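Local coordinates for YrrB protein (Bacillus subtilis, PDB 2Q7F), which is a monomeric TPR-repeat protein that could mediate complex formation among RNA sulfuration components, RNA processing components and aminoacyl-tRNA synthetases, at residues A[109-114]-A[133-138]; A[129-134]-A[145-150]. One frame throughout, in Å; residues are numbered along the deposited sequence.

Contact 1: residues A[109-114]-A[133-138]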
ATOM      1  N   GLU A 109      12.025  -7.120  -0.788  1.00 55.54           N
ATOM      2  CA  GLU A 109      12.367  -7.044  -2.199  1.00 55.37           C
ATOM      3  C   GLU A 109      11.371  -6.154  -2.942  1.00 54.50           C
ATOM      4  O   GLU A 109      11.727  -5.501  -3.933  1.00 54.23           O
ATOM      5  CB  GLU A 109      12.399  -8.455  -2.804  1.00 56.16           C
ATOM      6  CG  GLU A 109      13.340  -9.466  -2.091  1.00 58.29           C
ATOM      7  CD  GLU A 109      12.985  -9.739  -0.621  1.00 61.58           C
ATOM      8  OE1 GLU A 109      13.912  -9.960   0.192  1.00 63.43           O
ATOM      9  OE2 GLU A 109      11.784  -9.731  -0.267  1.00 63.17           O
ATOM     10  N   ALA A 110      10.128  -6.121  -2.456  1.00 53.44           N
ATOM     11  CA  ALA A 110       9.119  -5.183  -2.971  1.00 52.65           C
ATOM     12  C   ALA A 110       9.445  -3.722  -2.615  1.00 52.41           C
ATOM     13  O   ALA A 110       9.215  -2.814  -3.416  1.00 52.00           O
ATOM     14  CB  ALA A 110       7.736  -5.563  -2.490  1.00 52.16           C
ATOM     15  N   LYS A 111       9.994  -3.503  -1.420  1.00 52.03           N
ATOM     16  CA  LYS A 111      10.461  -2.173  -1.036  1.00 51.80           C
ATOM     17  C   LYS A 111      11.589  -1.731  -1.962  1.00 51.21           C
ATOM     18  O   LYS A 111      11.610  -0.609  -2.468  1.00 51.23           O
ATOM     19  CB  LYS A 111      10.954  -2.156   0.417  1.00 51.97           C
ATOM     20  CG  LYS A 111      11.614  -0.839   0.805  1.00 52.67           C
ATOM     21  CD  LYS A 111      12.584  -0.985   1.962  1.00 55.25           C
ATOM     22  CE  LYS A 111      13.450   0.261   2.089  1.00 55.64           C
ATOM     23  NZ  LYS A 111      14.042   0.342   3.446  1.00 57.36           N
ATOM     24  N   ASP A 112      12.529  -2.637  -2.173  1.00 50.67           N
ATOM     25  CA  ASP A 112      13.660  -2.386  -3.035  1.00 50.20           C
ATOM     26  C   ASP A 112      13.165  -1.972  -4.435  1.00 49.33           C
ATOM     27  O   ASP A 112      13.576  -0.932  -4.952  1.00 49.18           O
ATOM     28  CB  ASP A 112      14.545  -3.634  -3.056  1.00 50.56           C
ATOM     29  CG  ASP A 112      15.894  -3.387  -3.678  1.00 52.99           C
ATOM     30  OD1 ASP A 112      15.978  -3.332  -4.926  1.00 55.81           O
ATOM     31  OD2 ASP A 112      16.883  -3.275  -2.922  1.00 55.62           O
ATOM     32  N   MET A 113      12.249  -2.754  -5.015  1.00 48.17           N
ATOM     33  CA  MET A 113      11.726  -2.479  -6.359  1.00 46.87           C
ATOM     34  C   MET A 113      10.948  -1.177  -6.441  1.00 46.67           C
ATOM     35  O   MET A 113      11.122  -0.403  -7.401  1.00 46.38           O
ATOM     36  CB  MET A 113      10.844  -3.628  -6.883  1.00 46.74           C
ATOM     37  CG  MET A 113      11.586  -4.920  -7.315  1.00 45.19           C
ATOM     38  SD  MET A 113      12.897  -4.756  -8.568  1.00 42.07           S
ATOM     39  CE  MET A 113      14.360  -4.723  -7.521  1.00 41.02           C
ATOM     40  N   PHE A 114      10.091  -0.936  -5.448  1.00 46.15           N
ATOM     41  CA  PHE A 114       9.270   0.279  -5.437  1.00 46.04           C
ATOM     42  C   PHE A 114      10.100   1.535  -5.269  1.00 46.37           C
ATOM     43  O   PHE A 114       9.830   2.547  -5.903  1.00 46.47           O
ATOM     44  CB  PHE A 114       8.166   0.220  -4.386  1.00 45.56           C
ATOM     45  CG  PHE A 114       7.057  -0.713  -4.733  1.00 45.59           C
ATOM     46  CD1 PHE A 114       6.582  -0.801  -6.045  1.00 46.13           C
ATOM     47  CD2 PHE A 114       6.468  -1.505  -3.758  1.00 46.07           C
ATOM     48  CE1 PHE A 114       5.541  -1.684  -6.386  1.00 45.65           C
ATOM     49  CE2 PHE A 114       5.428  -2.383  -4.087  1.00 46.25           C
ATOM     50  CZ  PHE A 114       4.965  -2.468  -5.406  1.00 45.45           C
ATOM     51  N   THR A 133       2.654   1.116   2.161  1.00 51.52           N
ATOM     52  CA  THR A 133       2.115  -0.081   2.803  1.00 52.37           C
ATOM     53  C   THR A 133       3.175  -1.165   3.037  1.00 52.53           C
ATOM     54  O   THR A 133       3.203  -1.809   4.089  1.00 52.53           O
ATOM     55  CB  THR A 133       0.925  -0.646   2.027  1.00 52.36           C
ATOM     56  OG1 THR A 133       0.060   0.434   1.662  1.00 53.10           O
ATOM     57  CG2 THR A 133       0.140  -1.626   2.906  1.00 52.65           C
ATOM     58  N   VAL A 134       4.049  -1.348   2.058  1.00 52.74           N
ATOM     59  CA  VAL A 134       5.124  -2.313   2.184  1.00 53.04           C
ATOM     60  C   VAL A 134       6.085  -1.883   3.294  1.00 53.42           C
ATOM     61  O   VAL A 134       6.564  -2.713   4.068  1.00 53.93           O
ATOM     62  CB  VAL A 134       5.820  -2.555   0.811  1.00 53.09           C
ATOM     63  CG1 VAL A 134       7.252  -3.038   0.972  1.00 52.99           C
ATOM     64  CG2 VAL A 134       4.998  -3.555  -0.012  1.00 52.46           C
ATOM     65  N   LEU A 135       6.333  -0.583   3.397  1.00 53.65           N
ATOM     66  CA  LEU A 135       7.159  -0.064   4.468  1.00 53.87           C
ATOM     67  C   LEU A 135       6.542  -0.348   5.836  1.00 54.57           C
ATOM     68  O   LEU A 135       7.262  -0.496   6.819  1.00 54.50           O
ATOM     69  CB  LEU A 135       7.406   1.424   4.277  1.00 53.48           C
ATOM     70  CG  LEU A 135       8.523   1.725   3.288  1.00 52.57           C
ATOM     71  CD1 LEU A 135       8.481   3.176   2.928  1.00 52.57           C
ATOM     72  CD2 LEU A 135       9.884   1.351   3.864  1.00 52.86           C
ATOM     73  N   VAL A 136       5.213  -0.442   5.877  1.00 55.35           N
ATOM     74  CA  VAL A 136       4.490  -0.801   7.092  1.00 56.16           C
ATOM     75  C   VAL A 136       4.741  -2.265   7.471  1.00 56.98           C
ATOM     76  O   VAL A 136       5.148  -2.554   8.608  1.00 56.92           O
ATOM     77  CB  VAL A 136       2.968  -0.502   6.968  1.00 56.35           C
ATOM     78  CG1 VAL A 136       2.167  -1.191   8.081  1.00 55.83           C
ATOM     79  CG2 VAL A 136       2.715   1.005   6.971  1.00 55.84           C
ATOM     80  N   LYS A 137       4.520  -3.176   6.522  1.00 57.79           N
ATOM     81  CA  LYS A 137       4.735  -4.606   6.765  1.00 58.86           C
ATOM     82  C   LYS A 137       6.145  -4.874   7.276  1.00 59.47           C
ATOM     83  O   LYS A 137       6.377  -5.849   7.982  1.00 60.26           O
ATOM     84  CB  LYS A 137       4.492  -5.439   5.503  1.00 59.18           C
ATOM     85  CG  LYS A 137       3.135  -5.247   4.821  1.00 60.03           C
ATOM     86  CD  LYS A 137       1.976  -5.857   5.600  1.00 61.11           C
ATOM     87  CE  LYS A 137       0.646  -5.645   4.869  1.00 61.92           C
ATOM     88  NZ  LYS A 137      -0.506  -6.297   5.571  1.00 63.45           N
ATOM     89  N   LEU A 138       7.079  -3.994   6.937  1.00 59.96           N
ATOM     90  CA  LEU A 138       8.479  -4.186   7.283  1.00 60.67           C
ATOM     91  C   LEU A 138       8.914  -3.502   8.587  1.00 61.31           C
ATOM     92  O   LEU A 138      10.113  -3.256   8.786  1.00 61.38           O
ATOM     93  CB  LEU A 138       9.356  -3.694   6.129  1.00 60.58           C
ATOM     94  CG  LEU A 138       9.303  -4.489   4.825  1.00 60.94           C
ATOM     95  CD1 LEU A 138      10.132  -3.781   3.758  1.00 60.45           C
ATOM     96  CD2 LEU A 138       9.786  -5.938   5.041  1.00 61.14           C
TER

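Contact 2: residues A[129-134]-A[145-150]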
ATOM      1  N   TYR A 129       1.489   4.541  -2.421  1.00 49.38           N
ATOM      2  CA  TYR A 129       0.670   3.642  -1.623  1.00 49.37           C
ATOM      3  C   TYR A 129       1.357   2.296  -1.411  1.00 49.11           C
ATOM      4  O   TYR A 129       1.521   1.850  -0.275  1.00 49.09           O
ATOM      5  CB  TYR A 129      -0.711   3.436  -2.260  1.00 49.57           C
ATOM      6  CG  TYR A 129      -1.544   2.405  -1.530  1.00 50.38           C
ATOM      7  CD1 TYR A 129      -2.162   2.717  -0.315  1.00 49.99           C
ATOM      8  CD2 TYR A 129      -1.701   1.109  -2.044  1.00 49.85           C
ATOM      9  CE1 TYR A 129      -2.916   1.775   0.369  1.00 50.35           C
ATOM     10  CE2 TYR A 129      -2.460   0.166  -1.374  1.00 50.08           C
ATOM     11  CZ  TYR A 129      -3.063   0.506  -0.163  1.00 50.91           C
ATOM     12  OH  TYR A 129      -3.814  -0.426   0.522  1.00 51.90           O
ATOM     13  N   MET A 130       1.745   1.651  -2.507  1.00 48.78           N
ATOM     14  CA  MET A 130       2.369   0.334  -2.428  1.00 48.52           C
ATOM     15  C   MET A 130       3.644   0.408  -1.596  1.00 48.57           C
ATOM     16  O   MET A 130       3.916  -0.475  -0.772  1.00 48.53           O
ATOM     17  CB  MET A 130       2.659  -0.214  -3.826  1.00 48.43           C
ATOM     18  CG  MET A 130       1.414  -0.500  -4.672  1.00 48.12           C
ATOM     19  SD  MET A 130       0.257  -1.679  -3.935  1.00 46.48           S
ATOM     20  CE  MET A 130       1.196  -3.205  -4.079  1.00 46.12           C
ATOM     21  N   LEU A 131       4.408   1.478  -1.793  1.00 48.52           N
ATOM     22  CA  LEU A 131       5.631   1.686  -1.033  1.00 49.09           C
ATOM     23  C   LEU A 131       5.304   1.937   0.438  1.00 49.46           C
ATOM     24  O   LEU A 131       5.839   1.262   1.308  1.00 49.69           O
ATOM     25  CB  LEU A 131       6.486   2.816  -1.622  1.00 48.84           C
ATOM     26  CG  LEU A 131       7.805   3.158  -0.926  1.00 48.87           C
ATOM     27  CD1 LEU A 131       8.715   1.923  -0.719  1.00 48.23           C
ATOM     28  CD2 LEU A 131       8.527   4.257  -1.712  1.00 48.79           C
ATOM     29  N   GLY A 132       4.413   2.884   0.702  1.00 49.92           N
ATOM     30  CA  GLY A 132       3.962   3.148   2.061  1.00 50.65           C
ATOM     31  C   GLY A 132       3.570   1.862   2.766  1.00 51.22           C
ATOM     32  O   GLY A 132       4.113   1.529   3.823  1.00 51.63           O
ATOM     33  N   THR A 133       2.654   1.116   2.161  1.00 51.52           N
ATOM     34  CA  THR A 133       2.115  -0.081   2.803  1.00 52.37           C
ATOM     35  C   THR A 133       3.175  -1.165   3.037  1.00 52.53           C
ATOM     36  O   THR A 133       3.203  -1.809   4.089  1.00 52.53           O
ATOM     37  CB  THR A 133       0.925  -0.646   2.027  1.00 52.36           C
ATOM     38  OG1 THR A 133       0.060   0.434   1.662  1.00 53.10           O
ATOM     39  CG2 THR A 133       0.140  -1.626   2.906  1.00 52.65           C
ATOM     40  N   VAL A 134       4.049  -1.348   2.058  1.00 52.74           N
ATOM     41  CA  VAL A 134       5.124  -2.313   2.184  1.00 53.04           C
ATOM     42  C   VAL A 134       6.085  -1.883   3.294  1.00 53.42           C
ATOM     43  O   VAL A 134       6.564  -2.713   4.068  1.00 53.93           O
ATOM     44  CB  VAL A 134       5.820  -2.555   0.811  1.00 53.09           C
ATOM     45  CG1 VAL A 134       7.252  -3.038   0.972  1.00 52.99           C
ATOM     46  CG2 VAL A 134       4.998  -3.555  -0.012  1.00 52.46           C
ATOM     47  N   LEU A 145       5.582   6.864   6.421  1.00 53.77           N
ATOM     48  CA  LEU A 145       4.822   8.064   6.746  1.00 53.10           C
ATOM     49  C   LEU A 145       4.777   9.122   5.631  1.00 52.37           C
ATOM     50  O   LEU A 145       3.684   9.524   5.233  1.00 52.38           O
ATOM     51  CB  LEU A 145       5.336   8.648   8.063  1.00 52.90           C
ATOM     52  CG  LEU A 145       4.379   9.415   8.968  1.00 53.67           C
ATOM     53  CD1 LEU A 145       3.282   8.530   9.529  1.00 53.96           C
ATOM     54  CD2 LEU A 145       5.175  10.032  10.102  1.00 53.89           C
ATOM     55  N   PRO A 146       5.947   9.576   5.129  1.00 51.72           N
ATOM     56  CA  PRO A 146       5.935  10.599   4.076  1.00 51.39           C
ATOM     57  C   PRO A 146       5.271  10.173   2.760  1.00 50.96           C
ATOM     58  O   PRO A 146       4.678  11.020   2.075  1.00 50.74           O
ATOM     59  CB  PRO A 146       7.422  10.901   3.856  1.00 51.37           C
ATOM     60  CG  PRO A 146       8.137   9.712   4.368  1.00 51.81           C
ATOM     61  CD  PRO A 146       7.324   9.224   5.520  1.00 51.70           C
ATOM     62  N   TYR A 147       5.377   8.889   2.414  1.00 50.40           N
ATOM     63  CA  TYR A 147       4.797   8.374   1.169  1.00 49.86           C
ATOM     64  C   TYR A 147       3.305   8.140   1.333  1.00 49.79           C
ATOM     65  O   TYR A 147       2.538   8.407   0.417  1.00 49.79           O
ATOM     66  CB  TYR A 147       5.484   7.078   0.715  1.00 49.55           C
ATOM     67  CG  TYR A 147       6.989   7.169   0.622  1.00 48.95           C
ATOM     68  CD1 TYR A 147       7.609   7.981  -0.339  1.00 47.19           C
ATOM     69  CD2 TYR A 147       7.798   6.436   1.488  1.00 48.37           C
ATOM     70  CE1 TYR A 147       8.999   8.067  -0.418  1.00 47.09           C
ATOM     71  CE2 TYR A 147       9.183   6.506   1.412  1.00 48.53           C
ATOM     72  CZ  TYR A 147       9.781   7.326   0.456  1.00 48.67           C
ATOM     73  OH  TYR A 147      11.161   7.401   0.396  1.00 49.58           O
ATOM     74  N   LEU A 148       2.900   7.623   2.495  1.00 49.64           N
ATOM     75  CA  LEU A 148       1.482   7.472   2.812  1.00 49.75           C
ATOM     76  C   LEU A 148       0.781   8.819   2.883  1.00 49.89           C
ATOM     77  O   LEU A 148      -0.362   8.946   2.437  1.00 49.67           O
ATOM     78  CB  LEU A 148       1.277   6.720   4.123  1.00 49.41           C
ATOM     79  CG  LEU A 148       1.392   5.204   4.044  1.00 49.68           C
ATOM     80  CD1 LEU A 148       1.181   4.603   5.425  1.00 49.65           C
ATOM     81  CD2 LEU A 148       0.412   4.618   3.031  1.00 48.77           C
ATOM     82  N   GLN A 149       1.468   9.812   3.449  1.00 50.13           N
ATOM     83  CA  GLN A 149       0.955  11.179   3.506  1.00 50.98           C
ATOM     84  C   GLN A 149       0.662  11.659   2.099  1.00 50.88           C
ATOM     85  O   GLN A 149      -0.372  12.279   1.838  1.00 50.80           O
ATOM     86  CB  GLN A 149       1.963  12.128   4.177  1.00 50.97           C
ATOM     87  CG  GLN A 149       1.432  13.555   4.364  1.00 51.74           C
ATOM     88  CD  GLN A 149       2.410  14.476   5.076  1.00 51.79           C
ATOM     89  OE1 GLN A 149       3.482  14.798   4.550  1.00 52.87           O
ATOM     90  NE2 GLN A 149       2.039  14.917   6.276  1.00 51.64           N
ATOM     91  N   ARG A 150       1.587  11.348   1.200  1.00 51.03           N
ATOM     92  CA  ARG A 150       1.523  11.808  -0.165  1.00 51.36           C
ATOM     93  C   ARG A 150       0.366  11.166  -0.922  1.00 51.60           C
ATOM     94  O   ARG A 150      -0.374  11.863  -1.612  1.00 51.70           O
ATOM     95  CB  ARG A 150       2.857  11.560  -0.862  1.00 51.29           C
ATOM     96  CG  ARG A 150       3.026  12.294  -2.178  1.00 51.92           C
ATOM     97  CD  ARG A 150       2.696  13.773  -2.079  1.00 51.30           C
ATOM     98  NE  ARG A 150       2.576  14.326  -3.415  1.00 51.90           N
ATOM     99  CZ  ARG A 150       1.973  15.470  -3.714  1.00 52.44           C
ATOM    100  NH1 ARG A 150       1.415  16.210  -2.764  1.00 52.16           N
ATOM    101  NH2 ARG A 150       1.929  15.866  -4.978  1.00 51.27           N
TER

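Contact 1: residues A[109-114]-A[133-138]
Lys111 lays its aliphatic chain across Leu135 and Leu138 and meets Val134 at its root. CB sits where two methyls converge, 3.8 Å from Val134 CG1 and 3.8 Å from Leu138 CD1. With CG anti to the backbone N (chi1 173°) and the rest of the chain extended, the following carbons run out over the leucines: CG and CE each pass Leu135 CD2, and CD lies 4.0 Å from that same methyl while also touching Leu138 CD1. Lys111 and each leucine cross obliquely, so it is methylene flanks that meet branch ends. NZ finishes 4.3 Å from Leu135 CD2 and finds no polar partner in 133-138, the ammonium group being carried past the apolar patch.

Val134 holds the middle of the interface by splitting its branches. CG1, anti to the backbone N (chi1 155°), presses on the opposing helix itself and lies 3.7 Å from Lys111 N. CG2 turns to the other flank, 4.2 Å from Ala110 CB, and also meets the edge of the Phe114 ring near its plane, at CE2. Shortened to an alanine, the Lys111 position would still offer its CB to Val134 CG1 and Leu138 CD1, but Leu135 CD2 is likely to lose the methylenes it meets in 109-114.

Beyond the pair, Ala110 and Phe114 also rest on Val102, and Leu135 reaches on to Leu143, Ala144 and Tyr147. The axes of the two helical segments run roughly antiparallel (150°) and come within 9.4 Å. With 109-114 in TPR 3 and 133-138 in TPR 4, this is the packing of helices from successive repeats that builds the stacked alpha-helical array of a TPR solenoid.

Contact 2: residues A[129-134]-A[145-150]
Leu131 places CD2 squarely over one face of the Tyr147 ring, 3.7 Å from the ring centroid and 4° off its normal, a CH-pi contact in which the methyl is nearly equidistant from all six ring carbons. This is the helix-turn-helix of TPR 4: segments 129-134 and 145-150 belong to the two helices of one repeat, and their axes run broadly antiparallel (141°), 8.0 Å apart. Leu131 reaches the ring because its CG stands anti to the backbone N (chi1 180°), carrying the isobutyl group out toward the partner helix; its CG grazes Tyr147 CD2 as well. From the next helix back, 107-120, Leu118 touches both Leu131 and Tyr147.

Gly132 probably makes this close approach possible; a small residue is common at such a place in the first helix of a TPR. Its CA lies 5.0 Å from the CA of Leu148 and 3.8 Å from Leu148 CG, so the leucine side chain rests directly on bare backbone. With Leu148 as it stands, a CB at Gly132 would lie about 2.6 Å from Leu148 CD2, too close. That methyl meets the carbonyl carbon of Gly132 too and extends toward the backbone N of Thr133.

Farther round helix 125-137, the CB of Tyr129 leaves the backbone away from 145-150, and the side chain meets the following repeat, where its OH is hydrogen-bonded to Glu160 OE2 and it touches Ala161. Thr133 OG1 sits 3.5 Å above the plane of the Tyr129 ring, offset toward the rim. The carbonyl of Tyr129 is gripped twice by the same residue: Thr133 N donates to Tyr129 O at 2.8 Å, and Thr133 OG1 donates to that oxygen, also at 2.8 Å, from above the carbonyl plane.

Helix 125-137 is the member common to both contacts, whose centres lie 9 Å apart: contact 1 uses it to join TPR 3 to TPR 4, contact 2 to close TPR 4 on itself. Thr133 and Val134 occur in both segments of this helix, but Val134 bears on contact 1 and Thr133 on contact 2. The two merge through apolar side chains. Leu135 CD1 packs 3.6 Å from Tyr147 CD2, and Phe114 CE2 comes within 3.5 Å of Met130 CB. Phe114 CB also approaches Leu131 CD1 (4.1 Å). One continuous hydrophobic layer therefore runs from helix 107-120 through helix 125-137 to helix 141-154.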